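Local coordinates for flagellar hook protein FlgE (Caulobacter crescentus CB15, PDB 5AY6) that forms the bacterial flagellar hook, the curved tube thought to act as a universal joint passing motor torque to the filament, here as a 32 kDa fragment, at residues V23-V27 against D49-S54; T149-S153 against G162-D166. One frame throughout, in Å; residues are numbered along the deposited sequence.

Contact 1: residues V23-V27 against D49-S54; sequences VSYKV and DVVYSS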
loop_
_atom_site.group_PDB
_atom_site.type_symbol
_atom_site.label_atom_id
_atom_site.label_comp_id
_atom_site.label_asym_id
_atom_site.label_seq_id
_atom_site.Cartn_x
_atom_site.Cartn_y
_atom_site.Cartn_z
ATOM N N VAL A 23 6.909 3.562 -3.920
ATOM C CA VAL A 23 6.530 2.329 -3.235
ATOM C C VAL A 23 7.769 1.534 -2.827
ATOM O O VAL A 23 7.835 1.007 -1.715
ATOM C CB VAL A 23 5.598 1.458 -4.109
ATOM C CG1 VAL A 23 5.470 0.052 -3.548
ATOM C CG2 VAL A 23 4.227 2.114 -4.224
ATOM N N SER A 24 8.747 1.449 -3.725
ATOM C CA SER A 24 10.036 0.837 -3.410
ATOM C C SER A 24 11.162 1.818 -3.711
ATOM O O SER A 24 11.506 2.059 -4.871
ATOM C CB SER A 24 10.245 -0.456 -4.192
ATOM O OG SER A 24 9.331 -1.446 -3.767
ATOM N N TYR A 25 11.741 2.369 -2.654
ATOM C CA TYR A 25 12.681 3.466 -2.790
ATOM C C TYR A 25 14.126 3.029 -2.599
ATOM O O TYR A 25 14.524 2.635 -1.502
ATOM C CB TYR A 25 12.321 4.567 -1.789
ATOM C CG TYR A 25 13.371 5.637 -1.627
ATOM C CD1 TYR A 25 13.625 6.548 -2.643
ATOM C CD2 TYR A 25 14.089 5.753 -0.446
ATOM C CE1 TYR A 25 14.579 7.537 -2.492
ATOM C CE2 TYR A 25 15.045 6.740 -0.287
ATOM C CZ TYR A 25 15.284 7.628 -1.312
ATOM O OH TYR A 25 16.233 8.611 -1.158
ATOM N N LYS A 26 14.914 3.103 -3.670
ATOM C CA LYS A 26 16.338 2.800 -3.575
ATOM C C LYS A 26 17.102 4.022 -3.099
ATOM O O LYS A 26 17.047 5.076 -3.730
ATOM C CB LYS A 26 16.904 2.334 -4.915
ATOM C CG LYS A 26 18.376 1.951 -4.836
ATOM C CD LYS A 26 19.099 2.226 -6.139
ATOM C CE LYS A 26 18.424 1.517 -7.295
ATOM N NZ LYS A 26 18.746 2.159 -8.600
ATOM N N VAL A 27 17.811 3.866 -1.984
ATOM C CA VAL A 27 18.595 4.943 -1.391
ATOM C C VAL A 27 19.734 5.377 -2.302
ATOM O O VAL A 27 20.426 4.543 -2.882
ATOM C CB VAL A 27 19.191 4.515 -0.030
ATOM C CG1 VAL A 27 20.016 5.642 0.581
ATOM C CG2 VAL A 27 18.088 4.078 0.920
ATOM N N ASP A 49 22.966 -2.060 -2.577
ATOM C CA ASP A 49 21.794 -1.223 -2.782
ATOM C C ASP A 49 20.850 -1.449 -1.614
ATOM O O ASP A 49 20.665 -2.583 -1.165
ATOM C CB ASP A 49 21.102 -1.539 -4.110
ATOM C CG ASP A 49 21.786 -0.881 -5.297
ATOM O OD1 ASP A 49 22.412 0.182 -5.108
ATOM O OD2 ASP A 49 21.689 -1.429 -6.415
ATOM N N VAL A 50 20.276 -0.369 -1.102
ATOM C CA VAL A 50 19.316 -0.478 -0.016
ATOM C C VAL A 50 17.960 0.011 -0.497
ATOM O O VAL A 50 17.820 1.149 -0.941
ATOM C CB VAL A 50 19.759 0.322 1.220
ATOM C CG1 VAL A 50 18.797 0.076 2.385
ATOM C CG2 VAL A 50 21.179 -0.054 1.609
ATOM N N VAL A 51 16.962 -0.858 -0.417
ATOM C CA VAL A 51 15.634 -0.518 -0.899
ATOM C C VAL A 51 14.615 -0.609 0.228
ATOM O O VAL A 51 14.350 -1.695 0.746
ATOM C CB VAL A 51 15.194 -1.446 -2.056
ATOM C CG1 VAL A 51 13.840 -1.013 -2.607
ATOM C CG2 VAL A 51 16.245 -1.468 -3.162
ATOM N N TYR A 52 14.065 0.539 0.615
ATOM C CA TYR A 52 12.938 0.586 1.535
ATOM C C TYR A 52 11.646 0.485 0.743
ATOM O O TYR A 52 11.488 1.169 -0.264
ATOM C CB TYR A 52 12.927 1.880 2.344
ATOM C CG TYR A 52 14.106 2.094 3.262
ATOM C CD1 TYR A 52 14.150 1.504 4.519
ATOM C CD2 TYR A 52 15.156 2.920 2.889
ATOM C CE1 TYR A 52 15.220 1.716 5.373
ATOM C CE2 TYR A 52 16.230 3.140 3.735
ATOM C CZ TYR A 52 16.256 2.534 4.973
ATOM O OH TYR A 52 17.323 2.752 5.812
ATOM N N SER A 53 10.725 -0.357 1.199
ATOM C CA SER A 53 9.423 -0.473 0.550
ATOM C C SER A 53 8.277 -0.221 1.521
ATOM O O SER A 53 8.347 -0.584 2.695
ATOM C CB SER A 53 9.259 -1.850 -0.092
ATOM O OG SER A 53 10.126 -1.988 -1.202
ATOM N N SER A 54 7.220 0.403 1.017
ATOM C CA SER A 54 6.003 0.593 1.788
ATOM C C SER A 54 5.305 -0.748 2.033
ATOM O O SER A 54 5.242 -1.598 1.149
ATOM C CB SER A 54 5.068 1.565 1.066
ATOM O OG SER A 54 3.742 1.446 1.545
#
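Ser24, Tyr25 and Lys26 pair with Ser53, Tyr52 and Val51 where the antiparallel hairpin of strands 24-39 and 45-53 meets its open end, at the edge of the five-stranded sheet in the FlgE third-domain region. Tyr25 and Tyr52 form a hydrogen-bonded pair: Tyr25 N reaches Tyr52 O at 2.7 Å, while the return bond from Tyr52 N comes in 31° out of the carbonyl plane of Tyr25. Two residues further along in each direction, Ser54 N binds Val23 O and Val27 N binds Val50 O. Val50 and Val51, beta-branched, suit the extended strand.

On the face bearing Ser24, Lys26, Val51 and Ser53, the short serine chains, each with OG anti to its carbonyl carbon, bring the two hydroxyls together, Ser24 OG lying 2.7 Å from Ser53 OG. Lys26 is bent at chi2 and chi3 and lays its CD near Asp49 OD1 at 4.0 Å. Its NZ makes no salt bridge there, and Asp49 OD1 instead accepts from Ser34 N.

The other face carries both tyrosines, and Val139 of helix 137-140 touches Tyr52. With chi1 at -63°, Tyr52 CG lies anti to the carbonyl carbon, and the ring slants across toward Val27, whose CG2, set beside the Val27 backbone N, meets the ring edge 3.5 Å from Tyr52 CE2.

Contact 2: residues T149-S153 against G162-D166; sequences TWSMS and GVKPD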
loop_
_atom_site.group_PDB
_atom_site.type_symbol
_atom_site.label_atom_id
_atom_site.label_comp_id
_atom_site.label_asym_id
_atom_site.label_seq_id
_atom_site.Cartn_x
_atom_site.Cartn_y
_atom_site.Cartn_z
ATOM N N THR A 149 -1.722 8.234 5.332
ATOM C CA THR A 149 -1.145 9.574 5.437
ATOM C C THR A 149 -0.452 10.066 4.170
ATOM O O THR A 149 -0.084 11.234 4.078
ATOM C CB THR A 149 -0.127 9.652 6.593
ATOM O OG1 THR A 149 0.909 8.684 6.388
ATOM C CG2 THR A 149 -0.813 9.382 7.928
ATOM N N TRP A 150 -0.271 9.183 3.196
ATOM C CA TRP A 150 0.408 9.557 1.959
ATOM C C TRP A 150 -0.096 8.662 0.830
ATOM O O TRP A 150 0.634 7.824 0.306
ATOM C CB TRP A 150 1.922 9.438 2.137
ATOM C CG TRP A 150 2.737 10.261 1.186
ATOM C CD1 TRP A 150 3.602 9.798 0.230
ATOM C CD2 TRP A 150 2.785 11.689 1.110
ATOM N NE1 TRP A 150 4.178 10.853 -0.437
ATOM C CE2 TRP A 150 3.693 12.027 0.084
ATOM C CE3 TRP A 150 2.145 12.720 1.807
ATOM C CZ2 TRP A 150 3.978 13.344 -0.263
ATOM C CZ3 TRP A 150 2.428 14.030 1.462
ATOM C CH2 TRP A 150 3.334 14.331 0.437
ATOM N N SER A 151 -1.360 8.840 0.469
ATOM C CA SER A 151 -2.057 7.845 -0.340
ATOM C C SER A 151 -2.420 8.341 -1.730
ATOM O O SER A 151 -2.108 9.473 -2.099
ATOM C CB SER A 151 -3.324 7.390 0.381
ATOM O OG SER A 151 -4.254 8.455 0.467
ATOM N N MET A 152 -3.070 7.480 -2.505
ATOM C CA MET A 152 -3.537 7.867 -3.826
ATOM C C MET A 152 -4.751 8.795 -3.706
ATOM O O MET A 152 -4.991 9.630 -4.576
ATOM C CB MET A 152 -3.865 6.628 -4.663
ATOM C CG MET A 152 -2.662 5.722 -4.895
ATOM S SD MET A 152 -3.046 4.242 -5.856
ATOM C CE MET A 152 -3.254 3.046 -4.536
ATOM N N SER A 153 -5.504 8.666 -2.620
ATOM C CA SER A 153 -6.611 9.581 -2.377
ATOM C C SER A 153 -6.077 10.968 -2.016
ATOM O O SER A 153 -6.670 11.985 -2.382
ATOM C CB SER A 153 -7.531 9.049 -1.276
ATOM O OG SER A 153 -8.165 7.845 -1.692
ATOM N N GLY A 162 0.862 12.831 -1.580
ATOM C CA GLY A 162 0.608 11.414 -1.758
ATOM C C GLY A 162 1.329 10.796 -2.941
ATOM O O GLY A 162 2.445 11.189 -3.282
ATOM N N VAL A 163 0.688 9.808 -3.556
ATOM C CA VAL A 163 1.305 9.040 -4.634
ATOM C C VAL A 163 0.360 8.886 -5.817
ATOM O O VAL A 163 -0.794 8.496 -5.651
ATOM C CB VAL A 163 1.733 7.634 -4.148
ATOM C CG1 VAL A 163 2.388 6.845 -5.281
ATOM C CG2 VAL A 163 2.675 7.736 -2.958
ATOM N N LYS A 164 0.860 9.190 -7.013
ATOM C CA LYS A 164 0.115 8.986 -8.252
ATOM C C LYS A 164 -0.026 7.498 -8.555
ATOM O O LYS A 164 0.969 6.776 -8.580
ATOM C CB LYS A 164 0.822 9.696 -9.409
ATOM C CG LYS A 164 0.186 9.498 -10.774
ATOM C CD LYS A 164 1.099 10.039 -11.875
ATOM C CE LYS A 164 0.388 10.085 -13.217
ATOM N NZ LYS A 164 -0.658 11.146 -13.226
ATOM N N PRO A 165 -1.262 7.030 -8.799
ATOM C CA PRO A 165 -1.506 5.601 -9.044
ATOM C C PRO A 165 -0.811 5.087 -10.306
ATOM O O PRO A 165 -0.508 5.884 -11.198
ATOM C CB PRO A 165 -3.034 5.524 -9.207
ATOM C CG PRO A 165 -3.560 6.790 -8.622
ATOM C CD PRO A 165 -2.501 7.819 -8.877
ATOM N N ASP A 166 -0.555 3.781 -10.365
ATOM C CA ASP A 166 -0.074 3.131 -11.589
ATOM C C ASP A 166 -1.224 2.899 -12.556
ATOM O O ASP A 166 -1.035 2.881 -13.773
ATOM C CB ASP A 166 0.599 1.795 -11.280
ATOM C CG ASP A 166 1.951 1.960 -10.641
ATOM O OD1 ASP A 166 2.631 2.966 -10.944
ATOM O OD2 ASP A 166 2.333 1.086 -9.836
#
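The backbone of 162-165 runs beside that of 150-152, their end-to-end directions 29° apart, as the loop after helix 152-157 returns past the helix N-terminus on its way to strand 167-174. A single backbone hydrogen bond joins them, from Val163 N to Ser151 O at 3.2 Å, with the donor well above the carbonyl plane. Ser151 is the N-cap: its short side chain lets OG turn back to accept a weak bond from Ser153 N.

Trp150 lays its indole flat against Gly162. The glycine CA sits 3.6 Å from the centroid of the five-membered ring of Trp150, only 9° off the normal, a CH-pi contact, and Gly162 N hangs over the same ring system. Gly162 has positive phi (62°), favourable to glycine, and a side chain here would run into Ser151 O.

Val163 turns CG2 to the indole, 3.9 Å from Trp150 CD1. Met152, buried against Leu188 of strand 180-189, uses its flexible chain to pass along the compact ring of Pro165 in the opposite direction; chi2 near 180° extends the chain to the sulfur, the bend at chi3 only swings CE, and Met152 SD rests 3.6 Å from Pro165 CB.

Overall arrangement
Both contacts are partly buried, but contact 2 lies deeper, its centre about 9 Å from the chain centre against about 14 Å for contact 1, which includes the exposed Lys26; no touching residue of contact 2 is exposed. Their centres are about 17 Å apart. They hold different elements: contact 1 pairs two strands of one sheet, whereas contact 2 ties a helix start to the loop leading into another five-stranded sheet. Regular backbone bonding dominates the first, one face carrying the serines, Lys26 and Val51, the other the two tyrosines; the second relies on aromatic, sulfur and proline surfaces. Tyr145 lies near both: its carbonyl accepts from Ser54, and the side chains of Met152 and Val163 pack on it.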